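Long-range contacts in hydrogenase maturation factor (Thermoanaerobacter tengcongensis, PDB 3VTH), which is thought to S-carbamoylate the C-terminal cysteine of HypE, using carbamoyl phosphate and ATP, during the maturation of [NiFe]-hydrogenases: residues Y50-G55 against E86-K91; R12-F17 against I80-V85; V23-F28 against R65-N70. All blocks are in the same frame, centred on the assembly; numbering follows the deposited sequence.

Contact 1 of 3, residues Y50-G55 against E86-K91; sequences YIEVEG and EVKEYK
Glu52 and Glu54, on the same side of strand 48-55, fasten loop 86-91 through their carboxylates, a loop tied to a sheet without strand pairing. The charged part centres on Glu52 OE1, which accepts a hydrogen bond from Tyr90 OH at 2.6 Å and makes a salt bridge with Lys88 NZ at 2.9 Å, the two donors arriving from opposite faces of the carboxylate plane. A bend at the last torsion of Lys88 (chi4 78°) places NZ there. Glu52 OE2 receives Tyr50 OH on its anti side, so three donors grip one carboxylate. An alanine in place of Glu52 would probably leave Lys88 NZ without this charged mate and the Tyr50 and Tyr90 hydroxyls without their acceptor. Glu54 binds main chain instead: OE1 accepts Lys88 N almost in line (176°) on its syn side, and OE2 takes Tyr90 N at 3.2 Å from above the plane. A water donates to Glu54 OE2 and Tyr90 O. Packing adds Glu54 CD, 3.5 Å from Tyr90 CD2 at the ring edge. In the acylphosphatase-type sheet, strand 48-55 runs between strands 10-17 and 39-45; Tyr90 touches Ile41 of strand 39-45, whereas Ile51 and Val53 pack on Phe63 of helix 57-69.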
loop_
_atom_site.group_PDB
_atom_site.type_symbol
_atom_site.label_atom_id
_atom_site.label_comp_id
_atom_site.label_asym_id
_atom_site.label_seq_id
_atom_site.Cartn_x
_atom_site.Cartn_y
_atom_site.Cartn_z
ATOM N N TYR A 50 -17.902 3.102 -24.276
ATOM C CA TYR A 50 -19.176 3.211 -24.974
ATOM C C TYR A 50 -19.157 2.398 -26.279
ATOM O O TYR A 50 -18.226 2.515 -27.106
ATOM C CB TYR A 50 -19.450 4.678 -25.280
ATOM C CG TYR A 50 -20.755 4.957 -25.993
ATOM C CD1 TYR A 50 -20.892 4.726 -27.357
ATOM C CD2 TYR A 50 -21.845 5.471 -25.299
ATOM C CE1 TYR A 50 -22.090 5.013 -28.019
ATOM C CE2 TYR A 50 -23.043 5.743 -25.940
ATOM C CZ TYR A 50 -23.155 5.515 -27.300
ATOM O OH TYR A 50 -24.339 5.790 -27.924
ATOM N N ILE A 51 -20.200 1.596 -26.472
ATOM C CA ILE A 51 -20.330 0.725 -27.646
ATOM C C ILE A 51 -21.729 0.843 -28.230
ATOM O O ILE A 51 -22.712 0.883 -27.487
ATOM C CB ILE A 51 -20.096 -0.769 -27.285
ATOM C CG1 ILE A 51 -18.705 -0.996 -26.677
ATOM C CG2 ILE A 51 -20.260 -1.675 -28.523
ATOM C CD1 ILE A 51 -18.601 -2.296 -25.866
ATOM N N GLU A 52 -21.803 0.910 -29.558
ATOM C CA GLU A 52 -23.052 0.742 -30.307
ATOM C C GLU A 52 -22.821 -0.395 -31.297
ATOM O O GLU A 52 -21.876 -0.335 -32.098
ATOM C CB GLU A 52 -23.405 2.008 -31.089
ATOM C CG GLU A 52 -23.813 3.203 -30.228
ATOM C CD GLU A 52 -24.271 4.426 -31.036
ATOM O OE1 GLU A 52 -24.606 4.288 -32.236
ATOM O OE2 GLU A 52 -24.301 5.540 -30.452
ATOM N N VAL A 53 -23.649 -1.436 -31.223
ATOM C CA VAL A 53 -23.557 -2.558 -32.173
ATOM C C VAL A 53 -24.907 -2.797 -32.829
ATOM O O VAL A 53 -25.948 -2.669 -32.174
ATOM C CB VAL A 53 -23.044 -3.876 -31.520
ATOM C CG1 VAL A 53 -21.530 -3.813 -31.290
ATOM C CG2 VAL A 53 -23.776 -4.167 -30.199
ATOM N N GLU A 54 -24.868 -3.105 -34.125
ATOM C CA GLU A 54 -26.044 -3.462 -34.912
ATOM C C GLU A 54 -25.748 -4.758 -35.637
ATOM O O GLU A 54 -24.690 -4.890 -36.258
ATOM C CB GLU A 54 -26.376 -2.381 -35.961
ATOM C CG GLU A 54 -26.414 -0.978 -35.379
ATOM C CD GLU A 54 -26.946 0.077 -36.327
ATOM O OE1 GLU A 54 -27.438 1.096 -35.798
ATOM O OE2 GLU A 54 -26.868 -0.087 -37.572
ATOM N N GLY A 55 -26.672 -5.707 -35.529
ATOM C CA GLY A 55 -26.630 -6.960 -36.297
ATOM C C GLY A 55 -27.737 -7.917 -35.876
ATOM O O GLY A 55 -28.749 -7.494 -35.301
ATOM N N GLU A 86 -32.502 2.285 -31.535
ATOM C CA GLU A 86 -32.907 2.190 -32.945
ATOM C C GLU A 86 -31.688 1.942 -33.839
ATOM O O GLU A 86 -30.576 2.341 -33.505
ATOM C CB GLU A 86 -33.649 3.449 -33.398
ATOM C CG GLU A 86 -34.784 3.904 -32.469
ATOM C CD GLU A 86 -35.670 2.759 -31.957
ATOM O OE1 GLU A 86 -35.573 2.433 -30.746
ATOM O OE2 GLU A 86 -36.441 2.185 -32.757
ATOM N N VAL A 87 -31.911 1.273 -34.963
ATOM C CA VAL A 87 -30.858 0.983 -35.938
ATOM C C VAL A 87 -30.507 2.237 -36.753
ATOM O O VAL A 87 -31.393 2.936 -37.238
ATOM C CB VAL A 87 -31.308 -0.156 -36.882
ATOM C CG1 VAL A 87 -30.287 -0.401 -38.004
ATOM C CG2 VAL A 87 -31.575 -1.429 -36.075
ATOM N N LYS A 88 -29.211 2.515 -36.894
ATOM C CA LYS A 88 -28.754 3.686 -37.659
ATOM C C LYS A 88 -28.278 3.311 -39.055
ATOM O O LYS A 88 -27.997 4.187 -39.875
ATOM C CB LYS A 88 -27.608 4.387 -36.926
ATOM C CG LYS A 88 -28.027 5.157 -35.692
ATOM C CD LYS A 88 -26.849 5.935 -35.123
ATOM C CE LYS A 88 -27.212 6.572 -33.797
ATOM N NZ LYS A 88 -27.168 5.554 -32.716
ATOM N N GLU A 89 -28.160 2.005 -39.298
ATOM C CA GLU A 89 -27.610 1.463 -40.543
ATOM C C GLU A 89 -26.149 1.853 -40.779
ATOM O O GLU A 89 -25.763 2.299 -41.870
ATOM C CB GLU A 89 -28.472 1.828 -41.743
ATOM C CG GLU A 89 -29.765 1.060 -41.788
ATOM C CD GLU A 89 -30.538 1.327 -43.054
ATOM O OE1 GLU A 89 -30.993 2.476 -43.234
ATOM O OE2 GLU A 89 -30.687 0.389 -43.868
ATOM N N TYR A 90 -25.343 1.681 -39.738
ATOM C CA TYR A 90 -23.899 1.728 -39.871
ATOM C C TYR A 90 -23.466 0.754 -40.955
ATOM O O TYR A 90 -23.989 -0.361 -41.036
ATOM C CB TYR A 90 -23.258 1.312 -38.564
ATOM C CG TYR A 90 -23.327 2.330 -37.462
ATOM C CD1 TYR A 90 -22.556 3.486 -37.511
ATOM C CD2 TYR A 90 -24.116 2.109 -36.332
ATOM C CE1 TYR A 90 -22.574 4.423 -36.460
ATOM C CE2 TYR A 90 -24.143 3.035 -35.270
ATOM C CZ TYR A 90 -23.372 4.194 -35.353
ATOM O OH TYR A 90 -23.389 5.117 -34.321
ATOM N N LYS A 91 -22.518 1.181 -41.786
ATOM C CA LYS A 91 -22.038 0.346 -42.887
ATOM C C LYS A 91 -20.833 -0.507 -42.484
ATOM O O LYS A 91 -20.464 -1.451 -43.180
ATOM C CB LYS A 91 -21.709 1.199 -44.115
ATOM C CG LYS A 91 -22.931 1.913 -44.717
ATOM C CD LYS A 91 -23.019 1.712 -46.219
ATOM C CE LYS A 91 -24.441 1.964 -46.722
ATOM N NZ LYS A 91 -24.589 1.674 -48.175
HETATM O O HOH W 1 -25.964 -1.698 -39.597
#

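Contact 2 of 3, residues R12-F17 against I80-V85; sequences RQINIF and IQVREV
Gln13 pairs with Arg83 and Asn15 with Gln81 as the hydrogen-bonded pairs of two antiparallel strands, 12-17 and 80-85, whose axes come within 4.6 Å. Each pair makes two N-H...O=C bonds, the shortest from Gln81 N to Asn15 O at 2.7 Å. The non-hydrogen-bonded pairs between and beyond them put Ile14, Ile16, Ile80 and Val82 on one face, where Ile14 CG2 lies 3.9 Å from Ile80 CG2, a diagonal contact, and Ile14 runs side by side with its own partner Val82.

Gln81, on the other face, shows how one long side chain serves several neighbours. Gln81 CB stands 4.0 Å from Asn15 O. Gln81 CG, anti to the carbonyl carbon (chi1 -65°), comes to the edge of the Phe17 ring, 3.7 Å from Phe17 CE1. Gln81 CD is closer still, 3.4 Å from Phe17 CE1, with amide and ring planes 74° apart. At the tip Gln81 OE1 accepts from Arg83 NH1 at 2.9 Å, while NE2 is hydrogen-bonded to Glu79, which is likely to hold the amide's rotation. A water that donates to Gln13 O meets the edge of the Arg83 guanidinium.

Strand 76-85 is outermost in the five-stranded sheet of this acylphosphatase-type domain; strand 10-17 pairs on its other flank with strand 48-55, and Ile14, Ile16 and Ile80 face helix 57-69.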
loop_
_atom_site.group_PDB
_atom_site.type_symbol
_atom_site.label_atom_id
_atom_site.label_comp_id
_atom_site.label_asym_id
_atom_site.label_seq_id
_atom_site.Cartn_x
_atom_site.Cartn_y
_atom_site.Cartn_z
ATOM N N ARG A 12 -27.926 -2.384 -30.171
ATOM C CA ARG A 12 -27.747 -2.272 -28.733
ATOM C C ARG A 12 -26.705 -1.215 -28.407
ATOM O O ARG A 12 -25.693 -1.118 -29.078
ATOM C CB ARG A 12 -27.292 -3.609 -28.133
ATOM C CG ARG A 12 -28.304 -4.725 -28.222
ATOM C CD ARG A 12 -29.519 -4.448 -27.375
ATOM N NE ARG A 12 -30.458 -5.567 -27.430
ATOM C CZ ARG A 12 -31.392 -5.723 -28.364
ATOM N NH1 ARG A 12 -31.531 -4.828 -29.341
ATOM N NH2 ARG A 12 -32.194 -6.778 -28.315
ATOM N N GLN A 13 -26.969 -0.417 -27.377
ATOM C CA GLN A 13 -25.936 0.446 -26.821
ATOM C C GLN A 13 -25.438 -0.216 -25.547
ATOM O O GLN A 13 -26.242 -0.653 -24.723
ATOM C CB GLN A 13 -26.500 1.831 -26.531
ATOM C CG GLN A 13 -25.553 2.746 -25.779
ATOM C CD GLN A 13 -26.300 3.922 -25.185
ATOM O OE1 GLN A 13 -27.213 4.464 -25.810
ATOM N NE2 GLN A 13 -25.932 4.310 -23.972
ATOM N N ILE A 14 -24.115 -0.306 -25.410
ATOM C CA ILE A 14 -23.477 -0.987 -24.287
ATOM C C ILE A 14 -22.464 -0.051 -23.611
ATOM O O ILE A 14 -21.567 0.479 -24.263
ATOM C CB ILE A 14 -22.786 -2.314 -24.735
ATOM C CG1 ILE A 14 -23.795 -3.251 -25.425
ATOM C CG2 ILE A 14 -22.130 -3.031 -23.527
ATOM C CD1 ILE A 14 -23.161 -4.314 -26.332
ATOM N N ASN A 15 -22.625 0.162 -22.311
ATOM C CA ASN A 15 -21.677 0.963 -21.530
ATOM C C ASN A 15 -21.009 0.068 -20.511
ATOM O O ASN A 15 -21.681 -0.709 -19.815
ATOM C CB ASN A 15 -22.394 2.102 -20.808
ATOM C CG ASN A 15 -22.958 3.113 -21.760
ATOM O OD1 ASN A 15 -22.271 4.055 -22.159
ATOM N ND2 ASN A 15 -24.201 2.917 -22.159
ATOM N N ILE A 16 -19.687 0.159 -20.441
ATOM C CA ILE A 16 -18.920 -0.670 -19.530
ATOM C C ILE A 16 -18.153 0.244 -18.569
ATOM O O ILE A 16 -17.545 1.232 -18.997
ATOM C CB ILE A 16 -17.973 -1.603 -20.294
ATOM C CG1 ILE A 16 -18.738 -2.299 -21.446
ATOM C CG2 ILE A 16 -17.268 -2.602 -19.315
ATOM C CD1 ILE A 16 -18.010 -3.419 -22.099
ATOM N N PHE A 17 -18.211 -0.086 -17.279
ATOM C CA PHE A 17 -17.672 0.758 -16.221
ATOM C C PHE A 17 -16.643 0.004 -15.389
ATOM O O PHE A 17 -16.743 -1.209 -15.240
ATOM C CB PHE A 17 -18.805 1.234 -15.292
ATOM C CG PHE A 17 -19.919 1.952 -16.011
ATOM C CD1 PHE A 17 -21.117 1.310 -16.282
ATOM C CD2 PHE A 17 -19.759 3.267 -16.429
ATOM C CE1 PHE A 17 -22.164 1.975 -16.952
ATOM C CE2 PHE A 17 -20.786 3.944 -17.099
ATOM C CZ PHE A 17 -21.994 3.295 -17.360
ATOM N N ILE A 80 -21.794 -3.563 -16.573
ATOM C CA ILE A 80 -22.086 -3.545 -18.004
ATOM C C ILE A 80 -23.566 -3.172 -18.151
ATOM O O ILE A 80 -24.426 -3.829 -17.568
ATOM C CB ILE A 80 -21.825 -4.939 -18.668
ATOM C CG1 ILE A 80 -20.336 -5.309 -18.610
ATOM C CG2 ILE A 80 -22.323 -4.971 -20.119
ATOM C CD1 ILE A 80 -20.017 -6.756 -19.014
ATOM N N GLN A 81 -23.861 -2.111 -18.899
ATOM C CA GLN A 81 -25.257 -1.715 -19.138
ATOM C C GLN A 81 -25.557 -1.941 -20.606
ATOM O O GLN A 81 -24.759 -1.577 -21.466
ATOM C CB GLN A 81 -25.516 -0.244 -18.774
ATOM C CG GLN A 81 -25.374 0.096 -17.296
ATOM C CD GLN A 81 -25.575 1.582 -17.001
ATOM O OE1 GLN A 81 -25.638 2.418 -17.914
ATOM N NE2 GLN A 81 -25.667 1.913 -15.722
ATOM N N VAL A 82 -26.701 -2.551 -20.889
ATOM C CA VAL A 82 -27.087 -2.865 -22.263
ATOM C C VAL A 82 -28.485 -2.301 -22.499
ATOM O O VAL A 82 -29.398 -2.567 -21.722
ATOM C CB VAL A 82 -27.062 -4.399 -22.497
ATOM C CG1 VAL A 82 -27.606 -4.785 -23.891
ATOM C CG2 VAL A 82 -25.649 -4.956 -22.272
ATOM N N ARG A 83 -28.638 -1.524 -23.570
ATOM C CA ARG A 83 -29.921 -0.899 -23.918
ATOM C C ARG A 83 -30.277 -1.205 -25.373
ATOM O O ARG A 83 -29.406 -1.198 -26.239
ATOM C CB ARG A 83 -29.832 0.624 -23.772
ATOM C CG ARG A 83 -29.686 1.171 -22.352
ATOM C CD ARG A 83 -29.087 2.586 -22.417
ATOM N NE ARG A 83 -29.240 3.364 -21.184
ATOM C CZ ARG A 83 -28.307 3.504 -20.241
ATOM N NH1 ARG A 83 -27.131 2.902 -20.352
ATOM N NH2 ARG A 83 -28.560 4.249 -19.169
ATOM N N GLU A 84 -31.559 -1.456 -25.620
ATOM C CA GLU A 84 -32.128 -1.535 -26.971
ATOM C C GLU A 84 -32.220 -0.121 -27.554
ATOM O O GLU A 84 -32.762 0.774 -26.916
ATOM C CB GLU A 84 -33.530 -2.169 -26.913
ATOM C CG GLU A 84 -34.241 -2.283 -28.276
ATOM C CD GLU A 84 -35.785 -2.390 -28.207
ATOM O OE1 GLU A 84 -36.413 -2.085 -27.159
ATOM O OE2 GLU A 84 -36.386 -2.771 -29.238
ATOM N N VAL A 85 -31.663 0.090 -28.743
ATOM C CA VAL A 85 -31.732 1.400 -29.407
ATOM C C VAL A 85 -32.170 1.199 -30.843
ATOM O O VAL A 85 -32.207 0.068 -31.318
ATOM C CB VAL A 85 -30.376 2.182 -29.365
ATOM C CG1 VAL A 85 -30.008 2.563 -27.936
ATOM C CG2 VAL A 85 -29.234 1.392 -30.036
HETATM O O HOH W 2 -26.160 0.841 -22.353
#

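Contact 3 of 3, residues V23-F28 against R65-N70; sequences VGFRPF and REIKEN. With PO4 (phosphate ion), chain E.
Phe28 and Ile67 mark the nearest backbone approach, 8.7 Å between their CA atoms, where helix 25-35 meets the end of helix 57-69. These are the two helices packed on one face of the sheet in the acylphosphatase fold, a ferredoxin-like alpha/beta sandwich; no hydrogen bond joins the segments, and the side chains of 23-28 meet side chains and carbonyl oxygens of 65-70.

Phe28 makes the largest single contribution. Its CG is anti to the backbone N (chi1 175°), and the ring reaches the end of the other helix, with Phe28 CZ 3.2 Å from the carbonyl O of Asn70, the first residue beyond it. Glu66 O lies at the ring edge, and Ile67 CG1 is 4.1 Å from Phe28 CE1. The other branch, Ile67 CG2, meets the edge of the Phe25 ring, 4.0 Å from Phe25 CZ, so one side chain fits against two aromatic rings.

The same helix start binds a phosphate ion. Gly24 (phi 71°) is the N-cap, and the backbone N atoms of residues 23 to 26, with Gly22 N, bond to the anion, consistent with the phosphate site of acylphosphatases. Arg26, predicted to be an active-site residue, also makes a salt bridge through NH1 to Asp152. Its guanidinium meets the phosphate edge-on: Arg26 NE donates to phosphate O4 at 2.8 Å and Arg26 NH2 to phosphate O3 at 2.8 Å.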
loop_
_atom_site.group_PDB
_atom_site.type_symbol
_atom_site.label_atom_id
_atom_site.label_comp_id
_atom_site.label_asym_id
_atom_site.label_seq_id
_atom_site.Cartn_x
_atom_site.Cartn_y
_atom_site.Cartn_z
ATOM N N VAL A 23 -6.545 -0.689 -21.447
ATOM C CA VAL A 23 -6.469 -2.139 -21.263
ATOM C C VAL A 23 -6.614 -2.836 -22.614
ATOM O O VAL A 23 -6.701 -4.057 -22.691
ATOM C CB VAL A 23 -7.526 -2.657 -20.222
ATOM C CG1 VAL A 23 -7.378 -1.918 -18.886
ATOM C CG2 VAL A 23 -8.980 -2.472 -20.735
ATOM N N GLY A 24 -6.628 -2.056 -23.690
ATOM C CA GLY A 24 -6.895 -2.615 -25.022
ATOM C C GLY A 24 -8.341 -3.034 -25.213
ATOM O O GLY A 24 -8.635 -3.944 -26.001
ATOM N N PHE A 25 -9.256 -2.353 -24.526
ATOM C CA PHE A 25 -10.675 -2.640 -24.701
ATOM C C PHE A 25 -11.215 -2.229 -26.080
ATOM O O PHE A 25 -12.049 -2.924 -26.651
ATOM C CB PHE A 25 -11.502 -2.012 -23.584
ATOM C CG PHE A 25 -12.464 -2.965 -22.921
ATOM C CD1 PHE A 25 -12.561 -3.010 -21.530
ATOM C CD2 PHE A 25 -13.280 -3.809 -23.683
ATOM C CE1 PHE A 25 -13.470 -3.879 -20.895
ATOM C CE2 PHE A 25 -14.197 -4.683 -23.065
ATOM C CZ PHE A 25 -14.290 -4.719 -21.673
ATOM N N ARG A 26 -10.747 -1.109 -26.614
ATOM C CA ARG A 26 -11.177 -0.679 -27.948
ATOM C C ARG A 26 -10.772 -1.677 -29.039
ATOM O O ARG A 26 -11.643 -2.140 -29.767
ATOM C CB ARG A 26 -10.755 0.765 -28.252
ATOM C CG ARG A 26 -11.588 1.796 -27.452
ATOM C CD ARG A 26 -11.011 3.187 -27.537
ATOM N NE ARG A 26 -9.751 3.306 -26.781
ATOM C CZ ARG A 26 -9.005 4.409 -26.722
ATOM N NH1 ARG A 26 -9.381 5.520 -27.370
ATOM N NH2 ARG A 26 -7.883 4.409 -25.995
ATOM N N PRO A 27 -9.474 -2.064 -29.119
ATOM C CA PRO A 27 -9.137 -3.083 -30.126
ATOM C C PRO A 27 -9.817 -4.444 -29.904
ATOM O O PRO A 27 -10.203 -5.087 -30.878
ATOM C CB PRO A 27 -7.602 -3.219 -30.021
ATOM C CG PRO A 27 -7.217 -2.548 -28.740
ATOM C CD PRO A 27 -8.256 -1.479 -28.512
ATOM N N PHE A 28 -9.956 -4.865 -28.645
ATOM C CA PHE A 28 -10.693 -6.077 -28.301
ATOM C C PHE A 28 -12.136 -6.033 -28.874
ATOM O O PHE A 28 -12.569 -6.957 -29.550
ATOM C CB PHE A 28 -10.703 -6.260 -26.768
ATOM C CG PHE A 28 -11.541 -7.421 -26.284
ATOM C CD1 PHE A 28 -12.669 -7.199 -25.514
ATOM C CD2 PHE A 28 -11.199 -8.729 -26.606
ATOM C CE1 PHE A 28 -13.458 -8.265 -25.060
ATOM C CE2 PHE A 28 -11.983 -9.804 -26.160
ATOM C CZ PHE A 28 -13.111 -9.563 -25.375
ATOM N N ARG A 65 -21.488 -11.922 -24.541
ATOM C CA ARG A 65 -20.956 -13.074 -23.813
ATOM C C ARG A 65 -19.423 -13.105 -23.849
ATOM O O ARG A 65 -18.791 -13.411 -22.839
ATOM C CB ARG A 65 -21.527 -14.363 -24.401
ATOM C CG ARG A 65 -21.454 -15.579 -23.506
ATOM C CD ARG A 65 -22.353 -16.720 -24.049
ATOM N NE ARG A 65 -21.934 -17.160 -25.384
ATOM C CZ ARG A 65 -22.688 -17.124 -26.488
ATOM N NH1 ARG A 65 -23.949 -16.684 -26.458
ATOM N NH2 ARG A 65 -22.176 -17.556 -27.638
ATOM N N GLU A 66 -18.830 -12.788 -25.003
ATOM C CA GLU A 66 -17.362 -12.711 -25.099
ATOM C C GLU A 66 -16.789 -11.642 -24.177
ATOM O O GLU A 66 -15.788 -11.878 -23.504
ATOM C CB GLU A 66 -16.884 -12.481 -26.530
ATOM C CG GLU A 66 -16.437 -13.747 -27.256
ATOM C CD GLU A 66 -14.991 -14.108 -26.952
ATOM O OE1 GLU A 66 -14.088 -13.348 -27.360
ATOM O OE2 GLU A 66 -14.755 -15.159 -26.310
ATOM N N ILE A 67 -17.429 -10.478 -24.142
ATOM C CA ILE A 67 -16.994 -9.416 -23.242
ATOM C C ILE A 67 -17.064 -9.882 -21.785
ATOM O O ILE A 67 -16.099 -9.718 -21.039
ATOM C CB ILE A 67 -17.801 -8.124 -23.418
ATOM C CG1 ILE A 67 -17.508 -7.494 -24.780
ATOM C CG2 ILE A 67 -17.441 -7.135 -22.304
ATOM C CD1 ILE A 67 -18.440 -6.355 -25.162
ATOM N N LYS A 68 -18.190 -10.479 -21.396
ATOM C CA LYS A 68 -18.389 -10.953 -20.026
ATOM C C LYS A 68 -17.431 -12.095 -19.675
ATOM O O LYS A 68 -16.937 -12.157 -18.550
ATOM C CB LYS A 68 -19.853 -11.377 -19.786
ATOM C CG LYS A 68 -20.876 -10.228 -19.960
ATOM C CD LYS A 68 -22.314 -10.708 -19.839
ATOM C CE LYS A 68 -23.274 -9.555 -19.563
ATOM N NZ LYS A 68 -24.705 -10.006 -19.545
ATOM N N GLU A 69 -17.164 -12.981 -20.635
ATOM C CA GLU A 69 -16.379 -14.200 -20.382
ATOM C C GLU A 69 -14.865 -14.022 -20.439
ATOM O O GLU A 69 -14.144 -14.604 -19.626
ATOM C CB GLU A 69 -16.788 -15.330 -21.324
ATOM C CG GLU A 69 -17.949 -16.159 -20.811
ATOM C CD GLU A 69 -18.487 -17.135 -21.849
ATOM O OE1 GLU A 69 -17.780 -17.434 -22.840
ATOM O OE2 GLU A 69 -19.628 -17.603 -21.668
ATOM N N ASN A 70 -14.367 -13.282 -21.427
ATOM C CA ASN A 70 -12.925 -13.001 -21.442
ATOM C C ASN A 70 -12.578 -11.571 -21.785
ATOM O O ASN A 70 -12.064 -11.289 -22.868
ATOM C CB ASN A 70 -12.104 -14.023 -22.242
ATOM C CG ASN A 70 -12.598 -14.204 -23.624
ATOM O OD1 ASN A 70 -13.472 -15.044 -23.878
ATOM N ND2 ASN A 70 -12.022 -13.449 -24.560
HETATM P P PO4 E . -8.027 1.093 -24.409
HETATM O O1 PO4 E . -6.587 0.659 -24.380
HETATM O O2 PO4 E . -8.854 0.233 -23.486
HETATM O O3 PO4 E . -8.105 2.511 -23.918
HETATM O O4 PO4 E . -8.571 0.979 -25.820
#

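From the N terminus, strand 10-17 opens contact 2, and the start of helix 25-35 then opens contact 3. Strand 48-55 opens contact 1 before helix 57-69 returns to close contact 3. Strand 76-85 closes contact 2, and loop 86-91 closes contact 1 last. Contact 3 therefore nests within contact 2, while contact 1 crosses both. Strands 10-17 and 48-55 are neighbours, so contacts 1 and 2 share one sheet, joined by backbone bonds of Ile51 with Ile14 and Val53 with Arg12. Helix 57-69 links the sheet to contact 3: Ile67 reaches Ile51, Ile16 and Ile80. Together the three contacts tie edge strand, loop and both helices into one compact domain.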